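Local structure of T-lymphoma invasion and metastasis-inducing protein 1 (Homo sapiens, 4K2P) at residues A[16-21]-A[97-102]; A[45-50]-A[66-71]; A[76-81]-A[111-116]. The protein activates the GTPase Rac as a guanine nucleotide exchange factor, and its PH-CC-Ex region probably binds phosphoinositides and partner proteins such as Par-3. The protein carries 5 engineered substitutions. One frame throughout, in Å; residues are numbered along the deposited sequence.

Contact 1 of 3, residues A[16-21]-A[97-102]; sequences VKNFLV and DAFLFQ
A classic beta bulge, with Phe19 and Leu20 both facing Ala98, shifts the register of antiparallel segments 16-21 and 97-102 by one residue. Ala98 O is gripped twice, by Phe19 N at 3.0 Å and Leu20 N at 3.1 Å; both donors approach from the same face of its carbonyl plane. Ala98 N returns a bond to Leu20 O, and Lys17 and Leu100 exchange two regular backbone bonds. The pairing joins the first strand of the PH fold to its last, helping to close the curled sheet, with Cys90 of neighbouring strand 88-92 touching both Phe19 and Leu100. Phe19 CG stands anti to its backbone N (chi1 -174°), and the ring meets Leu100: CD1 lies 3.7 Å from Leu100 CD1, while Leu100 CD2 sits over one face toward the rim and Ala98 CB at the edge. On the other face of the sheet, Val16 runs beside Phe101, CG2 to CD1 3.7 Å, and Asn18 beside Phe99. Asn18 OD1 comes to the ring edge, 3.3 Å from Phe99 CD2, with amide and ring planes 73° apart. Asp97 OD1 lies 3.5 Å from Val21 CA and is hydrogen-bonded to His22.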
# COMPACT_ATOMS: atom_id res chain seq x y z
N VAL A 16 -8.61 -3.80 15.87
CA VAL A 16 -8.76 -3.40 14.47
C VAL A 16 -9.66 -2.18 14.37
O VAL A 16 -10.62 -2.03 15.13
CB VAL A 16 -9.36 -4.53 13.61
CG1 VAL A 16 -9.39 -4.12 12.14
CG2 VAL A 16 -8.54 -5.82 13.79
N LYS A 17 -9.34 -1.31 13.42
CA LYS A 17 -10.04 -0.05 13.23
C LYS A 17 -9.98 0.34 11.76
O LYS A 17 -8.89 0.40 11.21
CB LYS A 17 -9.38 1.01 14.11
CG LYS A 17 -10.01 2.35 14.15
CD LYS A 17 -9.28 3.16 15.20
CE LYS A 17 -9.83 4.54 15.34
NZ LYS A 17 -9.66 5.03 16.73
N ASN A 18 -11.11 0.58 11.11
CA ASN A 18 -11.07 1.13 9.75
C ASN A 18 -10.45 2.52 9.75
O ASN A 18 -10.71 3.32 10.63
CB ASN A 18 -12.46 1.17 9.13
CG ASN A 18 -13.06 -0.21 8.96
OD1 ASN A 18 -12.35 -1.19 8.83
ND2 ASN A 18 -14.38 -0.27 8.92
N PHE A 19 -9.62 2.80 8.75
CA PHE A 19 -8.79 3.99 8.74
C PHE A 19 -9.08 4.92 7.55
O PHE A 19 -9.41 6.09 7.73
CB PHE A 19 -7.32 3.59 8.77
CG PHE A 19 -6.37 4.74 8.91
CD1 PHE A 19 -6.59 5.71 9.87
CD2 PHE A 19 -5.25 4.84 8.11
CE1 PHE A 19 -5.72 6.78 10.01
CE2 PHE A 19 -4.38 5.89 8.24
CZ PHE A 19 -4.61 6.87 9.19
N LEU A 20 -8.94 4.38 6.34
CA LEU A 20 -9.31 5.09 5.11
C LEU A 20 -10.29 4.23 4.34
O LEU A 20 -10.26 3.00 4.44
CB LEU A 20 -8.08 5.41 4.26
CG LEU A 20 -7.01 6.24 4.96
CD1 LEU A 20 -5.72 6.28 4.16
CD2 LEU A 20 -7.53 7.66 5.21
N VAL A 21 -11.17 4.87 3.56
CA VAL A 21 -12.23 4.19 2.84
C VAL A 21 -12.34 4.72 1.42
O VAL A 21 -12.38 5.94 1.20
CB VAL A 21 -13.60 4.36 3.53
CG1 VAL A 21 -14.70 3.69 2.72
CG2 VAL A 21 -13.58 3.76 4.92
N ASP A 97 -8.51 1.53 0.33
CA ASP A 97 -8.87 1.34 1.73
C ASP A 97 -7.62 1.19 2.56
O ASP A 97 -6.59 0.78 2.05
CB ASP A 97 -9.73 0.09 1.94
CG ASP A 97 -10.98 0.11 1.12
OD1 ASP A 97 -11.79 1.03 1.33
OD2 ASP A 97 -11.16 -0.81 0.29
N ALA A 98 -7.74 1.47 3.86
CA ALA A 98 -6.67 1.15 4.79
C ALA A 98 -7.25 0.85 6.17
O ALA A 98 -8.33 1.33 6.52
CB ALA A 98 -5.66 2.28 4.86
N PHE A 99 -6.51 0.07 6.95
CA PHE A 99 -6.98 -0.49 8.21
C PHE A 99 -5.85 -0.41 9.21
O PHE A 99 -4.71 -0.63 8.86
CB PHE A 99 -7.42 -1.95 8.03
CG PHE A 99 -8.36 -2.17 6.89
CD1 PHE A 99 -7.86 -2.38 5.61
CD2 PHE A 99 -9.73 -2.18 7.08
CE1 PHE A 99 -8.73 -2.58 4.53
CE2 PHE A 99 -10.59 -2.38 6.01
CZ PHE A 99 -10.09 -2.57 4.73
N LEU A 100 -6.17 -0.05 10.45
CA LEU A 100 -5.21 -0.12 11.54
C LEU A 100 -5.37 -1.40 12.36
O LEU A 100 -6.48 -1.86 12.59
CB LEU A 100 -5.37 1.10 12.45
CG LEU A 100 -5.07 2.46 11.80
CD1 LEU A 100 -5.49 3.56 12.73
CD2 LEU A 100 -3.59 2.59 11.46
N PHE A 101 -4.24 -1.91 12.82
CA PHE A 101 -4.17 -3.11 13.63
C PHE A 101 -3.24 -2.85 14.81
O PHE A 101 -2.21 -2.21 14.63
CB PHE A 101 -3.65 -4.30 12.83
CG PHE A 101 -4.45 -4.63 11.61
CD1 PHE A 101 -5.52 -5.52 11.68
CD2 PHE A 101 -4.10 -4.10 10.39
CE1 PHE A 101 -6.24 -5.85 10.55
CE2 PHE A 101 -4.82 -4.43 9.25
CZ PHE A 101 -5.89 -5.30 9.33
N GLN A 102 -3.59 -3.34 16.00
CA GLN A 102 -2.70 -3.28 17.15
C GLN A 102 -2.41 -4.69 17.66
O GLN A 102 -3.33 -5.49 17.90
CB GLN A 102 -3.30 -2.44 18.29
CG GLN A 102 -2.33 -2.24 19.48
CD GLN A 102 -3.02 -1.69 20.72
OE1 GLN A 102 -4.22 -1.89 20.93
NE2 GLN A 102 -2.25 -1.00 21.57

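Contact 2 of 3, residues A[45-50]-A[66-71]; sequences GCTLFF and KHAVWV
Antiparallel pairing of strands 47-51 and 67-70, the third and fourth of the PH sandwich, brings Phe50 against His67 and Leu48 against Val71. The backbones are held by five hydrogen bonds, from Lys66 N to Phe50 O at one end to Val71 N and Cys46 O at the other, where the N-H points almost straight at the oxygen (175°). Leu48 and Val69 exchange two of these bonds, so that both their N-H groups and both their carbonyls are used. On the face bearing Leu48, Phe50, His67 and Val69, Phe50 carries much of the contact. Its CB stands over one face of the imidazole, toward the rim, 4.1 Å from the centroid, a CH-pi contact; the two rings lie 19° from parallel but are slid apart and barely overlap. Farther out on the phenyl ring, Phe50 CE1 touches Val69 CG2 at 3.5 Å. Tyr39 meets the His67 ring edge-to-face. Leu48 crosses Val71 at about a right angle, CD1 to CG1 3.9 Å, and Phe101 of strand 98-102 packs on both Leu48 and Phe50. The opposite face is more open: Ala68 CB touches both Thr47 CG2, at 3.7 Å, and Phe49 CD1, at 3.8 Å, while Thr47 CG2 also lies over a face of the Phe49 ring. At the far end Val71 CG2 takes the crowded position between its backbone N and carbonyl carbon, which sets it 3.3 Å from Cys46 O.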
# COMPACT_ATOMS: atom_id res chain seq x y z
N GLY A 45 -4.28 -17.58 2.15
CA GLY A 45 -4.05 -17.07 0.82
C GLY A 45 -3.77 -15.59 0.93
O GLY A 45 -2.94 -15.17 1.73
N CYS A 46 -4.50 -14.79 0.16
CA CYS A 46 -4.31 -13.36 0.15
C CYS A 46 -5.54 -12.66 0.71
O CYS A 46 -5.95 -11.60 0.23
CB CYS A 46 -3.98 -12.89 -1.27
SG CYS A 46 -2.40 -12.05 -1.37
N THR A 47 -6.12 -13.27 1.74
CA THR A 47 -7.30 -12.73 2.39
C THR A 47 -7.14 -12.77 3.91
O THR A 47 -6.70 -13.77 4.47
CB THR A 47 -8.56 -13.52 1.99
OG1 THR A 47 -8.69 -13.51 0.56
CG2 THR A 47 -9.82 -12.91 2.60
N LEU A 48 -7.45 -11.66 4.56
CA LEU A 48 -7.57 -11.61 6.00
C LEU A 48 -9.01 -11.87 6.39
O LEU A 48 -9.90 -11.14 5.99
CB LEU A 48 -7.12 -10.24 6.55
CG LEU A 48 -5.64 -9.92 6.51
CD1 LEU A 48 -5.43 -8.46 6.92
CD2 LEU A 48 -4.85 -10.83 7.41
N PHE A 49 -9.23 -12.93 7.16
CA PHE A 49 -10.54 -13.28 7.68
C PHE A 49 -10.65 -12.84 9.13
O PHE A 49 -9.75 -13.08 9.94
CB PHE A 49 -10.78 -14.78 7.56
CG PHE A 49 -10.81 -15.27 6.14
CD1 PHE A 49 -11.98 -15.24 5.41
CD2 PHE A 49 -9.66 -15.74 5.54
CE1 PHE A 49 -12.02 -15.68 4.10
CE2 PHE A 49 -9.68 -16.19 4.22
CZ PHE A 49 -10.86 -16.15 3.51
N PHE A 50 -11.77 -12.21 9.46
CA PHE A 50 -11.99 -11.66 10.79
C PHE A 50 -13.09 -12.43 11.48
O PHE A 50 -14.20 -12.52 10.97
CB PHE A 50 -12.36 -10.18 10.69
CG PHE A 50 -11.27 -9.32 10.10
CD1 PHE A 50 -10.96 -9.41 8.76
CD2 PHE A 50 -10.58 -8.42 10.88
CE1 PHE A 50 -9.96 -8.62 8.22
CE2 PHE A 50 -9.58 -7.63 10.34
CZ PHE A 50 -9.28 -7.73 9.01
N LYS A 66 -16.86 -13.08 10.22
CA LYS A 66 -17.78 -11.96 10.10
C LYS A 66 -17.59 -11.24 8.77
O LYS A 66 -18.55 -10.89 8.10
CB LYS A 66 -17.60 -10.98 11.26
CG LYS A 66 -18.07 -11.53 12.60
CD LYS A 66 -19.58 -11.78 12.60
CE LYS A 66 -20.08 -12.29 13.94
NZ LYS A 66 -19.55 -13.64 14.28
N HIS A 67 -16.33 -11.00 8.41
CA HIS A 67 -16.02 -10.42 7.12
C HIS A 67 -14.59 -10.74 6.70
O HIS A 67 -13.84 -11.36 7.45
CB HIS A 67 -16.27 -8.91 7.13
CG HIS A 67 -15.70 -8.22 8.33
ND1 HIS A 67 -16.39 -8.12 9.52
CD2 HIS A 67 -14.52 -7.60 8.52
CE1 HIS A 67 -15.65 -7.46 10.39
NE2 HIS A 67 -14.51 -7.13 9.81
N ALA A 68 -14.22 -10.31 5.50
CA ALA A 68 -12.92 -10.61 4.93
C ALA A 68 -12.38 -9.41 4.16
O ALA A 68 -13.14 -8.68 3.52
CB ALA A 68 -13.01 -11.83 4.03
N VAL A 69 -11.07 -9.20 4.23
CA VAL A 69 -10.41 -8.13 3.51
C VAL A 69 -9.40 -8.74 2.56
O VAL A 69 -8.49 -9.46 2.98
CB VAL A 69 -9.70 -7.14 4.47
CG1 VAL A 69 -9.01 -6.03 3.68
CG2 VAL A 69 -10.69 -6.55 5.46
N TRP A 70 -9.56 -8.45 1.28
CA TRP A 70 -8.66 -8.90 0.24
C TRP A 70 -7.40 -8.04 0.24
O TRP A 70 -7.49 -6.83 0.11
CB TRP A 70 -9.37 -8.82 -1.11
CG TRP A 70 -8.61 -9.36 -2.28
CD1 TRP A 70 -8.01 -10.58 -2.38
CD2 TRP A 70 -8.38 -8.69 -3.52
NE1 TRP A 70 -7.42 -10.71 -3.62
CE2 TRP A 70 -7.64 -9.56 -4.34
CE3 TRP A 70 -8.74 -7.43 -4.02
CZ2 TRP A 70 -7.24 -9.22 -5.62
CZ3 TRP A 70 -8.34 -7.09 -5.30
CH2 TRP A 70 -7.60 -7.98 -6.09
N VAL A 71 -6.23 -8.66 0.37
CA VAL A 71 -5.00 -7.90 0.60
C VAL A 71 -3.94 -8.12 -0.46
O VAL A 71 -2.78 -7.78 -0.24
CB VAL A 71 -4.38 -8.25 1.98
CG1 VAL A 71 -5.39 -7.99 3.09
CG2 VAL A 71 -3.90 -9.68 2.03

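Contact 3 of 3, residues A[76-81]-A[111-116]; sequences VQAVPE and NWITAI
Val76 is turned with CG1 anti to its backbone N (chi1 -169°) and CG2 anti to its carbonyl carbon, and the two methyls meet different isoleucines of the helix. CG1 meets Ile113 CG1 at 3.8 Å, the side chains crossing at a slant; CG2 meets Ile116 CG2 at 3.7 Å, and that pair crosses at about a right angle. Ile113 is extended, CD1 anti to CA (chi2 179°), and its tip passes beyond Val76 to the strand backbone, 3.8 Å from Ala78 N, with Ala78 CB more loosely placed at 4.5 Å from the same methyl. One valine is thus straddled by residues a helical step of three apart. These are the fifth strand and the C-terminal helix of the PH fold, in which the helix caps one end of the curled beta sandwich; here strand 76-78 and helix 111-116 run nearly antiparallel, their axes 8.7 Å apart. The meeting itself is apolar, and neighbouring residues extend it: Phe89 and Leu91 of strand 88-92 also pack on Val76, and Leu91 reaches Ile116. A polar link lies just past the segment, where Val76 N is hydrogen-bonded to His117 NE2, tying strand backbone to helix side chain. Gln77, its CB directed away from the helix, folds back so that NE2 donates to Val76 O at 3.0 Å from above the carbonyl plane, while its side chain touches Phe193 and Cys197 of helix 168-203.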
# COMPACT_ATOMS: atom_id res chain seq x y z
N VAL A 76 1.95 -2.81 4.05
CA VAL A 76 1.77 -2.76 5.48
C VAL A 76 2.94 -1.96 6.02
O VAL A 76 4.08 -2.15 5.60
CB VAL A 76 1.71 -4.16 6.14
CG1 VAL A 76 1.26 -4.05 7.58
CG2 VAL A 76 0.78 -5.08 5.37
N GLN A 77 2.64 -1.04 6.94
CA GLN A 77 3.64 -0.17 7.57
C GLN A 77 3.42 -0.10 9.07
O GLN A 77 2.29 0.08 9.52
CB GLN A 77 3.56 1.25 7.00
CG GLN A 77 3.92 1.39 5.53
CD GLN A 77 5.41 1.35 5.30
OE1 GLN A 77 6.11 2.35 5.46
NE2 GLN A 77 5.91 0.19 4.92
N ALA A 78 4.48 -0.22 9.84
CA ALA A 78 4.44 0.13 11.25
C ALA A 78 4.03 1.59 11.39
O ALA A 78 4.35 2.41 10.53
CB ALA A 78 5.78 -0.10 11.91
N VAL A 79 3.33 1.90 12.47
CA VAL A 79 2.95 3.27 12.80
C VAL A 79 3.42 3.57 14.21
O VAL A 79 2.62 3.83 15.10
CB VAL A 79 1.43 3.50 12.70
CG1 VAL A 79 1.13 5.00 12.72
CG2 VAL A 79 0.87 2.86 11.44
N PRO A 80 4.74 3.54 14.43
CA PRO A 80 5.22 3.79 15.79
C PRO A 80 4.91 5.21 16.26
O PRO A 80 5.01 5.50 17.44
CB PRO A 80 6.73 3.56 15.67
CG PRO A 80 7.03 3.83 14.25
CD PRO A 80 5.84 3.35 13.48
N GLU A 81 4.53 6.07 15.32
CA GLU A 81 4.21 7.46 15.59
C GLU A 81 2.78 7.64 16.07
O GLU A 81 2.33 8.76 16.31
CB GLU A 81 4.43 8.31 14.32
CG GLU A 81 3.43 8.06 13.17
CD GLU A 81 3.91 7.03 12.15
OE1 GLU A 81 4.78 6.20 12.48
OE2 GLU A 81 3.43 7.08 10.99
N ASN A 111 6.27 -9.73 12.61
CA ASN A 111 5.84 -11.01 12.08
C ASN A 111 4.60 -10.88 11.22
O ASN A 111 4.46 -11.59 10.22
CB ASN A 111 5.59 -12.00 13.22
CG ASN A 111 6.88 -12.55 13.80
OD1 ASN A 111 7.92 -12.54 13.15
ND2 ASN A 111 6.81 -13.04 15.04
N TRP A 112 3.69 -9.99 11.60
CA TRP A 112 2.49 -9.75 10.81
C TRP A 112 2.86 -9.08 9.49
O TRP A 112 2.33 -9.43 8.44
CB TRP A 112 1.49 -8.88 11.59
CG TRP A 112 0.53 -9.68 12.42
CD1 TRP A 112 0.51 -9.81 13.79
CD2 TRP A 112 -0.56 -10.48 11.93
NE1 TRP A 112 -0.53 -10.64 14.17
CE2 TRP A 112 -1.20 -11.06 13.05
CE3 TRP A 112 -1.05 -10.75 10.65
CZ2 TRP A 112 -2.30 -11.89 12.93
CZ3 TRP A 112 -2.15 -11.59 10.54
CH2 TRP A 112 -2.76 -12.15 11.66
N ILE A 113 3.79 -8.13 9.53
CA ILE A 113 4.21 -7.44 8.32
C ILE A 113 4.85 -8.45 7.38
O ILE A 113 4.58 -8.45 6.18
CB ILE A 113 5.19 -6.28 8.63
CG1 ILE A 113 4.42 -5.14 9.31
CG2 ILE A 113 5.83 -5.77 7.34
CD1 ILE A 113 5.27 -3.95 9.69
N THR A 114 5.67 -9.33 7.93
CA THR A 114 6.37 -10.33 7.15
C THR A 114 5.40 -11.30 6.51
O THR A 114 5.53 -11.61 5.33
CB THR A 114 7.37 -11.09 8.02
OG1 THR A 114 8.44 -10.21 8.38
CG2 THR A 114 7.96 -12.29 7.29
N ALA A 115 4.39 -11.73 7.26
CA ALA A 115 3.45 -12.73 6.76
C ALA A 115 2.58 -12.16 5.65
O ALA A 115 2.32 -12.83 4.65
CB ALA A 115 2.58 -13.25 7.90
N ILE A 116 2.12 -10.93 5.81
CA ILE A 116 1.21 -10.35 4.83
C ILE A 116 1.96 -10.05 3.54
O ILE A 116 1.45 -10.31 2.45
CB ILE A 116 0.53 -9.08 5.36
CG1 ILE A 116 -0.40 -9.45 6.51
CG2 ILE A 116 -0.29 -8.41 4.25
CD1 ILE A 116 -0.84 -8.27 7.36

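All three contacts lie within the PH domain and reach one curled antiparallel sheet. Contact 2 is nested inside the chain loop closed by contact 1 and ends before contact 3 opens; contacts 1 and 3 interleave, 76-81 lying between 16-21 and 97-102 and 111-116 after both; strand 98-102 is followed by helix 106-128. The centres of contacts 1 and 2 are about 13 Å apart, yet they touch directly, with Phe99 CE1 3.6 Å from Val69 CG1 and Phe101 CE1 3.8 Å from Phe50 CE2. Contact 3 is about 13 Å from contact 1 and 16 Å from contact 2, centre to centre, and meets the latter through Leu48 and Trp112. The paired strands and the C-terminal helix that packs on them thus share one hydrophobic core.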